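Long-range contacts in malonyl CoA-acyl carrier protein transacylase (Synechocystis sp. PCC 6803 substr. Kazusa, PDB 4RR5), which catalyses the transfer of the malonyl group from malonyl-CoA to holo-acyl carrier protein, a step of fatty acid biosynthesis: residues 129-135 against 173-177; 144-148 against 159-163. One frame throughout, in Å; residues are numbered along the deposited sequence.

Interaction 1: 129-135 against 173-177; sequences MKFDQTQ and VKARR
A175 packs its methyl group against F131 at the close-fitting middle of this contact. The two CB atoms, A175 CB and F131 CB, are 3.3 Å apart. The same methyl meets the backbone oxygen of K130. The F131 ring takes no part in this meeting. At chi1 55° its CG stands between the backbone N and the carbonyl carbon, which carries the ring off to L136 on helix 133-140. V173 adds to the apolar patch: its CG1 lies 4.3 Å from F131 CB, and its side chain also touches A139 of the same helix. The other branch, V173 CG2, comes within 3.3 Å of the backbone oxygen Q135 O. Beside this patch the backbone of K174 is held at both its polar atoms. D132 N donates to K174 O at 2.8 Å. K174 N donates to the side-chain oxygen Q135 OE1 at 2.7 Å, nearly in line with the amide C=O. The extended Q135 side chain brings OE1 there, crossing to the loop between helix 163-171 and strand 178-180, and OE1 also comes close to K174 CB. D132 is the N-cap of helix 133-140. Its OD2 accepts from Q135 N at 2.9 Å, on the anti side of the carboxylate and 19° out of its plane. Toward M129 the contact opens to solvent. A backbone bond joins M129 N to R177 O at 3.1 Å, just before strand 178-180, which runs antiparallel to strand 124-129 at one edge of the mixed sheet. The exposed side chains of R176 and R177 point away from segment 129-135, and the ends of M129 and K130 likewise lead away from the loop.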
ATOM      1  N   MET A 129       0.565 -18.618   2.002  1.00 47.82           N
ATOM      2  CA  MET A 129       1.777 -18.561   2.794  1.00 49.43           C
ATOM      3  C   MET A 129       2.417 -19.934   2.764  1.00 51.33           C
ATOM      4  O   MET A 129       1.751 -20.936   3.013  1.00 56.40           O
ATOM      5  CB  MET A 129       1.496 -18.105   4.235  1.00 56.41           C
ATOM      6  CG  MET A 129       2.672 -18.394   5.181  1.00 69.29           C
ATOM      7  SD  MET A 129       2.704 -17.589   6.806  1.00 98.12           S
ATOM      8  CE  MET A 129       4.374 -18.010   7.334  1.00 67.21           C
ATOM      9  N   LYS A 130       3.702 -19.959   2.425  1.00 47.61           N
ATOM     10  CA  LYS A 130       4.485 -21.184   2.369  1.00 56.44           C
ATOM     11  C   LYS A 130       3.928 -22.165   1.330  1.00 55.10           C
ATOM     12  O   LYS A 130       3.303 -23.168   1.678  1.00 59.06           O
ATOM     13  CB  LYS A 130       4.544 -21.842   3.754  1.00 58.18           C
ATOM     14  CG  LYS A 130       5.948 -21.961   4.326  1.00 56.10           C
ATOM     15  CD  LYS A 130       6.376 -20.680   5.010  1.00 60.93           C
ATOM     16  CE  LYS A 130       7.845 -20.728   5.386  1.00 62.17           C
ATOM     17  NZ  LYS A 130       8.721 -20.694   4.181  1.00 63.37           N
ATOM     18  N   PHE A 131       4.174 -21.873   0.057  1.00 53.97           N
ATOM     19  CA  PHE A 131       3.589 -22.650  -1.033  1.00 52.09           C
ATOM     20  C   PHE A 131       4.627 -23.295  -1.930  1.00 46.48           C
ATOM     21  O   PHE A 131       5.791 -22.915  -1.939  1.00 44.17           O
ATOM     22  CB  PHE A 131       2.660 -21.767  -1.886  1.00 48.56           C
ATOM     23  CG  PHE A 131       3.316 -20.535  -2.410  1.00 45.95           C
ATOM     24  CD1 PHE A 131       3.301 -19.365  -1.672  1.00 43.52           C
ATOM     25  CD2 PHE A 131       3.965 -20.550  -3.636  1.00 49.65           C
ATOM     26  CE1 PHE A 131       3.921 -18.230  -2.146  1.00 46.91           C
ATOM     27  CE2 PHE A 131       4.586 -19.418  -4.120  1.00 48.32           C
ATOM     28  CZ  PHE A 131       4.567 -18.257  -3.376  1.00 46.82           C
ATOM     29  N   ASP A 132       4.183 -24.278  -2.694  1.00 51.65           N
ATOM     30  CA  ASP A 132       5.024 -24.861  -3.716  1.00 53.02           C
ATOM     31  C   ASP A 132       5.094 -23.901  -4.890  1.00 48.88           C
ATOM     32  O   ASP A 132       4.133 -23.792  -5.654  1.00 42.99           O
ATOM     33  CB  ASP A 132       4.476 -26.218  -4.155  1.00 56.28           C
ATOM     34  CG  ASP A 132       5.540 -27.104  -4.753  1.00 54.55           C
ATOM     35  OD1 ASP A 132       6.420 -27.548  -3.992  1.00 52.31           O
ATOM     36  OD2 ASP A 132       5.498 -27.350  -5.976  1.00 58.05           O
ATOM     37  N   GLN A 133       6.223 -23.200  -5.018  1.00 47.06           N
ATOM     38  CA  GLN A 133       6.400 -22.218  -6.088  1.00 55.09           C
ATOM     39  C   GLN A 133       6.200 -22.861  -7.466  1.00 56.00           C
ATOM     40  O   GLN A 133       5.668 -22.238  -8.388  1.00 52.65           O
ATOM     41  CB  GLN A 133       7.777 -21.565  -5.995  1.00 50.23           C
ATOM     42  CG  GLN A 133       8.154 -21.128  -4.589  1.00 53.62           C
ATOM     43  CD  GLN A 133       9.431 -20.288  -4.550  1.00 65.12           C
ATOM     44  OE1 GLN A 133       9.810 -19.661  -5.542  1.00 71.02           O
ATOM     45  NE2 GLN A 133      10.101 -20.276  -3.398  1.00 62.93           N
ATOM     46  N   THR A 134       6.608 -24.121  -7.582  1.00 56.00           N
ATOM     47  CA  THR A 134       6.400 -24.912  -8.791  1.00 51.23           C
ATOM     48  C   THR A 134       4.916 -25.186  -9.057  1.00 55.01           C
ATOM     49  O   THR A 134       4.417 -24.926 -10.152  1.00 57.85           O
ATOM     50  CB  THR A 134       7.154 -26.246  -8.694  1.00 53.91           C
ATOM     51  OG1 THR A 134       8.528 -25.988  -8.369  1.00 57.07           O
ATOM     52  CG2 THR A 134       7.072 -27.008 -10.004  1.00 50.77           C
ATOM     53  N   GLN A 135       4.214 -25.707  -8.055  1.00 55.17           N
ATOM     54  CA  GLN A 135       2.784 -25.973  -8.180  1.00 57.19           C
ATOM     55  C   GLN A 135       1.965 -24.704  -8.352  1.00 58.15           C
ATOM     56  O   GLN A 135       0.841 -24.749  -8.847  1.00 62.73           O
ATOM     57  CB  GLN A 135       2.269 -26.735  -6.964  1.00 54.27           C
ATOM     58  CG  GLN A 135       2.693 -28.171  -6.932  1.00 58.00           C
ATOM     59  CD  GLN A 135       2.388 -28.820  -5.612  1.00 67.23           C
ATOM     60  OE1 GLN A 135       1.497 -28.379  -4.887  1.00 67.48           O
ATOM     61  NE2 GLN A 135       3.136 -29.870  -5.279  1.00 66.02           N
ATOM     62  N   VAL A 173      -2.936 -26.338  -4.872  1.00 65.33           N
ATOM     63  CA  VAL A 173      -1.546 -25.899  -4.737  1.00 62.17           C
ATOM     64  C   VAL A 173      -1.109 -26.194  -3.303  1.00 61.48           C
ATOM     65  O   VAL A 173      -1.764 -25.766  -2.347  1.00 56.09           O
ATOM     66  CB  VAL A 173      -1.349 -24.402  -5.056  1.00 59.97           C
ATOM     67  CG1 VAL A 173      -0.011 -23.916  -4.534  1.00 56.04           C
ATOM     68  CG2 VAL A 173      -1.430 -24.159  -6.549  1.00 60.31           C
ATOM     69  N   LYS A 174      -0.012 -26.932  -3.152  1.00 65.63           N
ATOM     70  CA  LYS A 174       0.476 -27.249  -1.822  1.00 61.01           C
ATOM     71  C   LYS A 174       0.940 -25.974  -1.138  1.00 65.75           C
ATOM     72  O   LYS A 174       1.794 -25.237  -1.664  1.00 58.07           O
ATOM     73  CB  LYS A 174       1.609 -28.282  -1.859  1.00 65.85           C
ATOM     74  CG  LYS A 174       1.909 -28.925  -0.501  1.00 67.06           C
ATOM     75  CD  LYS A 174       3.126 -28.309   0.183  1.00 66.27           C
ATOM     76  CE  LYS A 174       3.276 -28.830   1.606  1.00 66.80           C
ATOM     77  NZ  LYS A 174       2.494 -28.000   2.572  1.00 69.59           N
ATOM     78  N   ALA A 175       0.339 -25.758   0.035  1.00 67.25           N
ATOM     79  CA  ALA A 175       0.529 -24.610   0.918  1.00 63.76           C
ATOM     80  C   ALA A 175      -0.601 -24.582   1.914  1.00 70.56           C
ATOM     81  O   ALA A 175      -1.758 -24.786   1.545  1.00 71.24           O
ATOM     82  CB  ALA A 175       0.526 -23.308   0.160  1.00 60.72           C
ATOM     83  N   ARG A 176      -0.293 -24.294   3.165  1.00 61.26           N
ATOM     84  CA  ARG A 176      -1.297 -23.638   3.973  1.00 69.56           C
ATOM     85  C   ARG A 176      -0.561 -22.929   5.095  1.00 73.02           C
ATOM     86  O   ARG A 176       0.555 -23.325   5.480  1.00 62.08           O
ATOM     87  CB  ARG A 176      -2.435 -24.607   4.438  1.00 73.44           C
ATOM     88  CG  ARG A 176      -2.111 -25.892   5.184  1.00 74.27           C
ATOM     89  CD  ARG A 176      -3.361 -26.820   5.139  1.00 74.40           C
ATOM     90  NE  ARG A 176      -3.973 -26.831   3.804  1.00 65.23           N
ATOM     91  CZ  ARG A 176      -3.417 -27.400   2.733  1.00 62.94           C
ATOM     92  NH1 ARG A 176      -2.247 -28.026   2.848  1.00 67.17           N
ATOM     93  NH2 ARG A 176      -4.020 -27.341   1.549  1.00 56.15           N
ATOM     94  N   ARG A 177      -1.181 -21.841   5.558  1.00 75.74           N
ATOM     95  CA  ARG A 177      -2.562 -21.522   5.140  1.00 72.36           C
ATOM     96  C   ARG A 177      -2.721 -20.738   3.831  1.00 65.80           C
ATOM     97  O   ARG A 177      -1.773 -20.159   3.295  1.00 62.08           O
ATOM     98  CB  ARG A 177      -3.300 -20.796   6.257  1.00 73.10           C
ATOM     99  CG  ARG A 177      -4.368 -21.666   6.902  1.00 73.73           C
ATOM    100  CD  ARG A 177      -5.494 -21.955   5.929  1.00 74.40           C
ATOM    101  NE  ARG A 177      -6.431 -22.962   6.422  1.00 73.59           N
ATOM    102  CZ  ARG A 177      -7.419 -22.706   7.274  1.00 66.34           C
ATOM    103  NH1 ARG A 177      -7.586 -21.475   7.752  1.00 67.16           N
ATOM    104  NH2 ARG A 177      -8.233 -23.683   7.656  1.00 51.28           N
TER

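Interaction 2: 144-148 against 159-163; sequences TEVVL and ISGTV
E145 and T162 meet where segment 144-148 enters the sheet and 159-163 leaves it. T162 OG1 lies 3.3 Å from E145 CB, and T162 CG2 is 3.7 Å from the same carbon. T162 N donates to E145 O at 3.0 Å, in the carbonyl plane. Further along, V147 and S160 form an antiparallel hydrogen-bonded pair. V147 N to S160 O and S160 N to V147 O are both 2.8 Å. V146 CG1 rests 3.9 Å from I159 CB. G161 faces V146 where there is no room for a side chain: a CB would run into E145 O, and at G161's backbone angles it would also press on the carbonyl oxygen of S160.

T162 is also the N-cap of helix 163-171. Its OG1, turned between the backbone N and the carbonyl carbon (chi1 65°), bonds to G165 N. An alanine here would lose OG1 and CG2, and is likely to leave G165 N without its cap and a gap beside E145. S160 OG bonds to F187 O, and the S160 side chain is about 6 Å from that of H188, an active-site residue by similarity. The two strands form a beta hairpin. V146 and I159 pack on V166 and I169 of helix 163-171, while I159 and G161 pair through their backbones with A126 and M124 of strand 124-129.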
ATOM      1  N   THR A 144      -6.684 -17.931 -17.218  1.00 54.51           N
ATOM      2  CA  THR A 144      -7.331 -16.710 -17.667  1.00 52.43           C
ATOM      3  C   THR A 144      -8.125 -16.058 -16.545  1.00 48.01           C
ATOM      4  O   THR A 144      -8.480 -14.887 -16.632  1.00 48.14           O
ATOM      5  CB  THR A 144      -8.283 -16.985 -18.864  1.00 51.21           C
ATOM      6  OG1 THR A 144      -9.225 -18.009 -18.510  1.00 44.39           O
ATOM      7  CG2 THR A 144      -7.494 -17.438 -20.097  1.00 42.24           C
ATOM      8  N   GLU A 145      -8.409 -16.810 -15.489  1.00 48.14           N
ATOM      9  CA  GLU A 145      -9.301 -16.284 -14.460  1.00 54.08           C
ATOM     10  C   GLU A 145      -8.564 -15.941 -13.164  1.00 49.90           C
ATOM     11  O   GLU A 145      -9.149 -15.313 -12.281  1.00 49.58           O
ATOM     12  CB  GLU A 145     -10.451 -17.268 -14.150  1.00 54.60           C
ATOM     13  CG  GLU A 145     -11.165 -17.945 -15.347  1.00 51.93           C
ATOM     14  CD  GLU A 145     -11.493 -17.018 -16.524  1.00 62.71           C
ATOM     15  OE1 GLU A 145     -12.096 -15.931 -16.314  1.00 61.62           O
ATOM     16  OE2 GLU A 145     -11.167 -17.404 -17.674  1.00 58.45           O
ATOM     17  N   VAL A 146      -7.296 -16.348 -13.047  1.00 45.67           N
ATOM     18  CA  VAL A 146      -6.494 -16.060 -11.847  1.00 40.56           C
ATOM     19  C   VAL A 146      -5.067 -15.579 -12.163  1.00 39.86           C
ATOM     20  O   VAL A 146      -4.353 -16.185 -12.956  1.00 38.84           O
ATOM     21  CB  VAL A 146      -6.401 -17.292 -10.912  1.00 44.35           C
ATOM     22  CG1 VAL A 146      -5.541 -16.985  -9.696  1.00 43.36           C
ATOM     23  CG2 VAL A 146      -7.765 -17.709 -10.460  1.00 46.02           C
ATOM     24  N   VAL A 147      -4.665 -14.478 -11.529  1.00 40.84           N
ATOM     25  CA  VAL A 147      -3.344 -13.896 -11.739  1.00 33.96           C
ATOM     26  C   VAL A 147      -2.644 -13.610 -10.399  1.00 32.80           C
ATOM     27  O   VAL A 147      -3.272 -13.639  -9.337  1.00 30.46           O
ATOM     28  CB  VAL A 147      -3.441 -12.594 -12.567  1.00 31.82           C
ATOM     29  CG1 VAL A 147      -3.839 -11.421 -11.682  1.00 24.95           C
ATOM     30  CG2 VAL A 147      -2.126 -12.313 -13.299  1.00 30.49           C
ATOM     31  N   LEU A 148      -1.341 -13.355 -10.449  1.00 30.20           N
ATOM     32  CA  LEU A 148      -0.600 -12.989  -9.257  1.00 27.81           C
ATOM     33  C   LEU A 148      -0.684 -11.474  -9.060  1.00 29.89           C
ATOM     34  O   LEU A 148      -0.339 -10.700  -9.954  1.00 32.04           O
ATOM     35  CB  LEU A 148       0.847 -13.460  -9.353  1.00 24.41           C
ATOM     36  CG  LEU A 148       1.585 -13.537  -8.014  1.00 33.83           C
ATOM     37  CD1 LEU A 148       2.409 -14.791  -7.904  1.00 33.81           C
ATOM     38  CD2 LEU A 148       2.476 -12.324  -7.855  1.00 35.31           C
ATOM     39  N   ILE A 159      -2.944 -14.036  -4.818  1.00 29.84           N
ATOM     40  CA  ILE A 159      -3.506 -14.219  -6.148  1.00 31.99           C
ATOM     41  C   ILE A 159      -4.844 -13.497  -6.246  1.00 31.09           C
ATOM     42  O   ILE A 159      -5.460 -13.190  -5.230  1.00 28.57           O
ATOM     43  CB  ILE A 159      -3.682 -15.705  -6.506  1.00 33.50           C
ATOM     44  CG1 ILE A 159      -4.527 -16.428  -5.462  1.00 32.83           C
ATOM     45  CG2 ILE A 159      -2.333 -16.382  -6.645  1.00 30.84           C
ATOM     46  CD1 ILE A 159      -4.744 -17.868  -5.814  1.00 44.89           C
ATOM     47  N   SER A 160      -5.274 -13.213  -7.470  1.00 28.06           N
ATOM     48  CA  SER A 160      -6.454 -12.388  -7.698  1.00 34.44           C
ATOM     49  C   SER A 160      -7.247 -12.912  -8.885  1.00 41.55           C
ATOM     50  O   SER A 160      -6.669 -13.421  -9.843  1.00 39.14           O
ATOM     51  CB  SER A 160      -6.051 -10.926  -7.939  1.00 33.54           C
ATOM     52  OG  SER A 160      -7.175 -10.073  -8.098  1.00 26.58           O
ATOM     53  N   GLY A 161      -8.569 -12.790  -8.831  1.00 43.88           N
ATOM     54  CA  GLY A 161      -9.381 -13.193  -9.962  1.00 44.70           C
ATOM     55  C   GLY A 161     -10.795 -13.606  -9.620  1.00 45.64           C
ATOM     56  O   GLY A 161     -11.369 -13.153  -8.620  1.00 43.48           O
ATOM     57  N   THR A 162     -11.360 -14.461 -10.468  1.00 44.88           N
ATOM     58  CA  THR A 162     -12.730 -14.931 -10.285  1.00 54.48           C
ATOM     59  C   THR A 162     -12.825 -15.738  -8.996  1.00 50.88           C
ATOM     60  O   THR A 162     -11.835 -16.338  -8.562  1.00 42.69           O
ATOM     61  CB  THR A 162     -13.210 -15.785 -11.488  1.00 47.71           C
ATOM     62  OG1 THR A 162     -12.431 -16.987 -11.579  1.00 44.89           O
ATOM     63  CG2 THR A 162     -13.080 -14.996 -12.782  1.00 45.62           C
ATOM     64  N   VAL A 163     -14.005 -15.732  -8.376  1.00 52.96           N
ATOM     65  CA  VAL A 163     -14.223 -16.505  -7.150  1.00 54.93           C
ATOM     66  C   VAL A 163     -13.929 -17.983  -7.376  1.00 55.61           C
ATOM     67  O   VAL A 163     -13.131 -18.591  -6.646  1.00 52.48           O
ATOM     68  CB  VAL A 163     -15.663 -16.367  -6.622  1.00 57.70           C
ATOM     69  CG1 VAL A 163     -15.888 -17.320  -5.445  1.00 52.97           C
ATOM     70  CG2 VAL A 163     -15.954 -14.918  -6.216  1.00 51.05           C
TER

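How the interactions relate
Both contacts lie at or beside the mixed sheet, but they differ in depth. Interaction 1 lies at the surface and away from the active site. Interaction 2 is partly buried and lies near the active site inferred by similarity. Their centres are about 16 Å apart and they do not touch. Strand 124-129 and helix 163-171 link them: the strand leads into segment 129-135 and pairs with strand 156-161, and the helix runs from the end of interaction 2 to the loop of interaction 1. Each contact includes a helix N-cap, an aspartate in one and a threonine in the other. Interaction 2 relies on regular strand pairing, whereas interaction 1 combines scattered backbone bonds with a glutamine side chain.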